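Local coordinates for protein glycoside hydrolase family 5 (Aspergillus oryzae, PDB 6LA0) that hydrolyses glycosidic bonds as a secreted, monomeric family 5 rutinosidase and probably also acts as an exo-1,3-beta-glucanase on beta-glucan, at residues A[263-268]-A[278-282]; A[251-255]-A[290-294]. All blocks are in the same frame, centred on the assembly; numbering follows the deposited sequence.

Contact 1: residues A[263-268]-A[278-282]; sequences TYYFER and RLYAD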
loop_
_atom_site.group_PDB
_atom_site.type_symbol
_atom_site.label_atom_id
_atom_site.label_comp_id
_atom_site.label_asym_id
_atom_site.label_seq_id
_atom_site.Cartn_x
_atom_site.Cartn_y
_atom_site.Cartn_z
ATOM N N THR A 263 3.204 -8.022 -5.538
ATOM C CA THR A 263 3.503 -8.824 -6.725
ATOM C C THR A 263 3.094 -8.054 -7.967
ATOM O O THR A 263 1.904 -7.799 -8.165
ATOM C CB THR A 263 2.775 -10.170 -6.679
ATOM O OG1 THR A 263 3.061 -10.830 -5.435
ATOM C CG2 THR A 263 3.211 -11.051 -7.859
ATOM N N TYR A 264 4.079 -7.711 -8.806
ATOM C CA TYR A 264 3.858 -6.989 -10.051
ATOM C C TYR A 264 4.523 -7.707 -11.223
ATOM O O TYR A 264 5.422 -8.539 -11.050
ATOM C CB TYR A 264 4.393 -5.563 -9.960
ATOM C CG TYR A 264 3.594 -4.648 -9.058
ATOM C CD1 TYR A 264 2.320 -4.217 -9.433
ATOM C CD2 TYR A 264 4.121 -4.176 -7.858
ATOM C CE1 TYR A 264 1.585 -3.345 -8.624
ATOM C CE2 TYR A 264 3.393 -3.307 -7.032
ATOM C CZ TYR A 264 2.127 -2.897 -7.415
ATOM O OH TYR A 264 1.402 -2.022 -6.625
ATOM N N TYR A 265 4.088 -7.336 -12.441
ATOM C CA TYR A 265 4.511 -8.015 -13.662
ATOM C C TYR A 265 4.918 -7.078 -14.798
ATOM O O TYR A 265 5.252 -7.568 -15.889
ATOM C CB TYR A 265 3.390 -8.947 -14.153
ATOM C CG TYR A 265 2.997 -9.979 -13.125
ATOM C CD1 TYR A 265 3.650 -11.203 -13.071
ATOM C CD2 TYR A 265 1.982 -9.734 -12.206
ATOM C CE1 TYR A 265 3.318 -12.154 -12.120
ATOM C CE2 TYR A 265 1.637 -10.686 -11.244
ATOM C CZ TYR A 265 2.312 -11.896 -11.212
ATOM O OH TYR A 265 1.996 -12.863 -10.279
ATOM N N PHE A 266 4.904 -5.759 -14.585
ATOM C CA PHE A 266 5.153 -4.838 -15.693
ATOM C C PHE A 266 6.625 -4.764 -16.102
ATOM O O PHE A 266 6.922 -4.211 -17.168
ATOM C CB PHE A 266 4.621 -3.437 -15.352
ATOM C CG PHE A 266 5.178 -2.864 -14.076
ATOM C CD1 PHE A 266 6.318 -2.071 -14.094
ATOM C CD2 PHE A 266 4.553 -3.111 -12.861
ATOM C CE1 PHE A 266 6.833 -1.527 -12.911
ATOM C CE2 PHE A 266 5.068 -2.571 -11.661
ATOM C CZ PHE A 266 6.210 -1.780 -11.694
ATOM N N GLU A 267 7.554 -5.306 -15.313
ATOM C CA GLU A 267 8.942 -5.412 -15.759
ATOM C C GLU A 267 9.426 -6.861 -15.827
ATOM O O GLU A 267 10.637 -7.110 -15.863
ATOM C CB GLU A 267 9.869 -4.575 -14.874
ATOM C CG GLU A 267 9.410 -4.412 -13.434
ATOM C CD GLU A 267 10.161 -3.309 -12.703
ATOM O OE1 GLU A 267 10.070 -3.238 -11.452
ATOM O OE2 GLU A 267 10.835 -2.505 -13.386
ATOM N N ARG A 268 8.514 -7.829 -15.872
ATOM C CA ARG A 268 8.877 -9.229 -16.030
ATOM C C ARG A 268 8.467 -9.758 -17.399
ATOM O O ARG A 268 7.428 -9.365 -17.946
ATOM C CB ARG A 268 8.242 -10.073 -14.929
ATOM C CG ARG A 268 8.993 -9.950 -13.614
ATOM C CD ARG A 268 8.089 -10.239 -12.435
ATOM N NE ARG A 268 7.768 -11.656 -12.339
ATOM C CZ ARG A 268 6.864 -12.156 -11.505
ATOM N NH1 ARG A 268 6.183 -11.357 -10.680
ATOM N NH2 ARG A 268 6.647 -13.458 -11.497
ATOM N N ARG A 278 1.656 -17.467 -14.195
ATOM C CA ARG A 278 2.578 -16.753 -13.312
ATOM C C ARG A 278 1.892 -16.315 -12.027
ATOM O O ARG A 278 2.499 -16.365 -10.947
ATOM C CB ARG A 278 3.170 -15.536 -14.021
ATOM C CG ARG A 278 4.638 -15.302 -13.680
ATOM C CD ARG A 278 5.497 -16.475 -14.164
ATOM N NE ARG A 278 5.628 -16.511 -15.619
ATOM C CZ ARG A 278 6.550 -15.845 -16.314
ATOM N NH1 ARG A 278 7.428 -15.066 -15.691
ATOM N NH2 ARG A 278 6.591 -15.955 -17.641
ATOM N N LEU A 279 0.642 -15.850 -12.126
ATOM C CA LEU A 279 -0.107 -15.462 -10.935
ATOM C C LEU A 279 -0.226 -16.622 -9.958
ATOM O O LEU A 279 -0.070 -16.440 -8.739
ATOM C CB LEU A 279 -1.501 -14.958 -11.321
ATOM C CG LEU A 279 -1.595 -13.617 -12.062
ATOM C CD1 LEU A 279 -2.928 -13.472 -12.837
ATOM C CD2 LEU A 279 -1.401 -12.453 -11.088
ATOM N N TYR A 280 -0.498 -17.830 -10.473
ATOM C CA TYR A 280 -0.688 -18.968 -9.587
ATOM C C TYR A 280 0.642 -19.432 -9.006
ATOM O O TYR A 280 0.721 -19.767 -7.819
ATOM C CB TYR A 280 -1.388 -20.104 -10.326
ATOM C CG TYR A 280 -2.888 -19.928 -10.452
ATOM C CD1 TYR A 280 -3.747 -20.364 -9.453
ATOM C CD2 TYR A 280 -3.444 -19.339 -11.574
ATOM C CE1 TYR A 280 -5.127 -20.209 -9.568
ATOM C CE2 TYR A 280 -4.820 -19.177 -11.699
ATOM C CZ TYR A 280 -5.653 -19.606 -10.689
ATOM O OH TYR A 280 -7.022 -19.456 -10.825
ATOM N N ALA A 281 1.699 -19.443 -9.825
ATOM C CA ALA A 281 3.022 -19.819 -9.332
ATOM C C ALA A 281 3.471 -18.883 -8.219
ATOM O O ALA A 281 3.974 -19.335 -7.177
ATOM C CB ALA A 281 4.035 -19.805 -10.475
ATOM N N ASP A 282 3.298 -17.572 -8.426
ATOM C CA ASP A 282 3.778 -16.579 -7.463
ATOM C C ASP A 282 3.028 -16.681 -6.143
ATOM O O ASP A 282 3.631 -16.584 -5.063
ATOM C CB ASP A 282 3.629 -15.169 -8.042
ATOM C CG ASP A 282 4.679 -14.848 -9.095
ATOM O OD1 ASP A 282 5.742 -15.511 -9.116
ATOM O OD2 ASP A 282 4.439 -13.938 -9.911
HETATM O O HOH W 1 0.508 -13.696 -7.734
HETATM O O HOH W 2 8.222 -14.368 -13.126
#

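Contact 2: residues A[251-255]-A[290-294]; sequences LPADA and GKFPV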
loop_
_atom_site.group_PDB
_atom_site.type_symbol
_atom_site.label_atom_id
_atom_site.label_comp_id
_atom_site.label_asym_id
_atom_site.label_seq_id
_atom_site.Cartn_x
_atom_site.Cartn_y
_atom_site.Cartn_z
ATOM N N LEU A 251 11.365 -13.562 14.722
ATOM C CA LEU A 251 10.274 -12.948 15.463
ATOM C C LEU A 251 9.528 -13.964 16.314
ATOM O O LEU A 251 9.240 -15.075 15.843
ATOM C CB LEU A 251 9.287 -12.275 14.498
ATOM C CG LEU A 251 9.869 -11.121 13.683
ATOM C CD1 LEU A 251 9.164 -11.021 12.341
ATOM C CD2 LEU A 251 9.777 -9.801 14.485
ATOM N N PRO A 252 9.185 -13.611 17.556
ATOM C CA PRO A 252 8.428 -14.540 18.408
ATOM C C PRO A 252 7.094 -14.933 17.786
ATOM O O PRO A 252 6.407 -14.111 17.169
ATOM C CB PRO A 252 8.225 -13.753 19.713
ATOM C CG PRO A 252 9.234 -12.646 19.683
ATOM C CD PRO A 252 9.495 -12.336 18.244
ATOM N N ALA A 253 6.729 -16.208 17.980
ATOM C CA ALA A 253 5.537 -16.768 17.349
ATOM C C ALA A 253 4.263 -16.032 17.748
ATOM O O ALA A 253 3.320 -15.949 16.949
ATOM C CB ALA A 253 5.416 -18.253 17.693
ATOM N N ASP A 254 4.214 -15.475 18.957
ATOM C CA ASP A 254 2.988 -14.851 19.439
ATOM C C ASP A 254 2.819 -13.396 19.004
ATOM O O ASP A 254 1.878 -12.741 19.464
ATOM C CB ASP A 254 2.921 -14.936 20.970
ATOM C CG ASP A 254 2.559 -16.328 21.458
ATOM O OD1 ASP A 254 2.148 -17.162 20.620
ATOM O OD2 ASP A 254 2.685 -16.583 22.679
ATOM N N ALA A 255 3.693 -12.858 18.160
ATOM C CA ALA A 255 3.424 -11.534 17.611
ATOM C C ALA A 255 2.124 -11.564 16.813
ATOM O O ALA A 255 1.874 -12.498 16.046
ATOM C CB ALA A 255 4.578 -11.074 16.719
ATOM N N GLY A 290 3.652 -20.822 7.246
ATOM C CA GLY A 290 2.564 -21.022 8.190
ATOM C C GLY A 290 2.797 -20.520 9.612
ATOM O O GLY A 290 1.863 -20.557 10.419
ATOM N N LYS A 291 4.010 -20.090 9.963
ATOM C CA LYS A 291 4.206 -19.517 11.294
ATOM C C LYS A 291 3.484 -18.176 11.417
ATOM O O LYS A 291 2.964 -17.849 12.489
ATOM C CB LYS A 291 5.701 -19.358 11.602
ATOM C CG LYS A 291 5.988 -18.896 13.047
ATOM C CD LYS A 291 7.450 -18.514 13.253
ATOM C CE LYS A 291 7.690 -18.075 14.698
ATOM N NZ LYS A 291 9.120 -17.737 14.966
ATOM N N PHE A 292 3.421 -17.409 10.328
ATOM C CA PHE A 292 2.642 -16.180 10.229
ATOM C C PHE A 292 1.887 -16.163 8.908
ATOM O O PHE A 292 2.364 -16.717 7.917
ATOM C CB PHE A 292 3.536 -14.934 10.310
ATOM C CG PHE A 292 4.305 -14.814 11.595
ATOM C CD1 PHE A 292 3.678 -14.385 12.757
ATOM C CD2 PHE A 292 5.663 -15.091 11.629
ATOM C CE1 PHE A 292 4.391 -14.256 13.946
ATOM C CE2 PHE A 292 6.390 -14.975 12.816
ATOM C CZ PHE A 292 5.755 -14.558 13.975
ATOM N N PRO A 293 0.722 -15.516 8.859
ATOM C CA PRO A 293 -0.062 -15.475 7.617
ATOM C C PRO A 293 0.426 -14.395 6.652
ATOM O O PRO A 293 1.178 -13.480 7.009
ATOM C CB PRO A 293 -1.481 -15.171 8.116
ATOM C CG PRO A 293 -1.251 -14.315 9.346
ATOM C CD PRO A 293 0.047 -14.813 9.970
ATOM N N VAL A 294 -0.047 -14.508 5.402
ATOM C CA VAL A 294 0.388 -13.662 4.291
ATOM C C VAL A 294 -0.820 -12.998 3.636
ATOM O O VAL A 294 -1.844 -13.648 3.399
ATOM C CB VAL A 294 1.166 -14.478 3.235
ATOM C CG1 VAL A 294 1.506 -13.604 2.040
ATOM C CG2 VAL A 294 2.425 -15.086 3.836
HETATM O O HOH W 3 8.906 -18.643 17.930
HETATM O O HOH W 4 2.915 -17.671 15.290
#

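Contact 1: residues A[263-268]-A[278-282]
With chi1 at -58°, Tyr265 CG lies anti to the carbonyl carbon and beside its own backbone N, which carries the phenol to residues 278-282 of helix 275-285, where the side chain of Asp282, its CG set the same way (chi1 -75°), comes from the opposite direction. The hydroxyl donates to the carboxylate: Tyr265 OH to Asp282 OD2 is 2.7 Å, on the anti lone pair. The syn lone pair of that oxygen takes a salt bridge, with Arg268 NH2 2.8 Å from Asp282 OD2, and the acceptor lies close to the guanidinium plane. One carboxylate oxygen is therefore gripped by two donors, which should favour its ionised form. The guanidinium is steadied twice more: Arg268 NH1 bonds Tyr264 O at 2.9 Å, and Tyr265 CD1 sits 3.5 Å above one of its faces, offset toward the rim. Along the helix, Leu279 CD2 packs 3.5 Å from Tyr265 CE2, while Arg278 CG reaches the ring edge, 3.8 Å from Tyr265 CE1. A water bridges Tyr265 OH and Leu279 O.

A type I turn from Tyr265 to Arg268 folds Arg268 back over the strand end. The short axes of 263-265 and 278-282 run nearly antiparallel, at 152°, as suits the first strand and the helix of the beta-alpha-beta unit 257-265, 275-285, 294-303; on the strand, Tyr264 OH bonds Glu298 of strand 294-303.

Contact 2: residues A[251-255]-A[290-294]
Phe292 pushes its ring into the carbonyl-lined side of the type I beta turn from Pro252 to Ala255, in one of the loops that precede the strands of the TIM barrel. The meeting is edge-on: Leu251 O, Pro252 O and Ala255 O all lie near the ring plane, the closest being Pro252 O at 3.3 Å from Phe292 CZ. Carbonyl oxygens set round a ring edge face its slightly positive C-H groups, so the fit is consistent with weak C-H...O attraction. Apolar contact is looser, with Leu251 CB 4.2 Å from Phe292 CZ and Ala255 CB at the same distance from Phe292 CE1. Leu257 of the following strand and Ser248 of helix 244-248 also touch this ring.

Lys291 reaches the turn by a fully extended chain, its CG anti to the backbone N (chi1 -174°). On the way Lys291 CE passes 3.8 Å from Ala253 CB. Ser248 O accepts from the ammonium, and a water lies 3.1 Å from Lys291 NZ. A second water donates to Lys291 O at 2.8 Å; its contact with Ala253 O is too short to be trusted. Across the segments, Lys291 NZ also bonds Leu251 O at 2.8 Å, with a C=O...N angle of 168°.

Overall arrangement
Contacts 1 and 2 lie at the two ends of the same part of the TIM barrel, their centres 25 Å apart and their nearest atoms about 8 Å apart, without touching. In chain order 251-255 comes first, then both segments of contact 1, and 290-294 last. Strand 257-265 links the two: contact 2 involves the loop before it, and contact 1 starts on its C-terminal end. Helix 275-285 then runs back, and 290-294 runs into the start of the parallel strand 294-303. Contact 1 thus joins strand to helix within one beta-alpha-beta unit, whereas contact 2 ties together the loops entering its two strands, so the two contacts lie at opposite ends of strand 257-265.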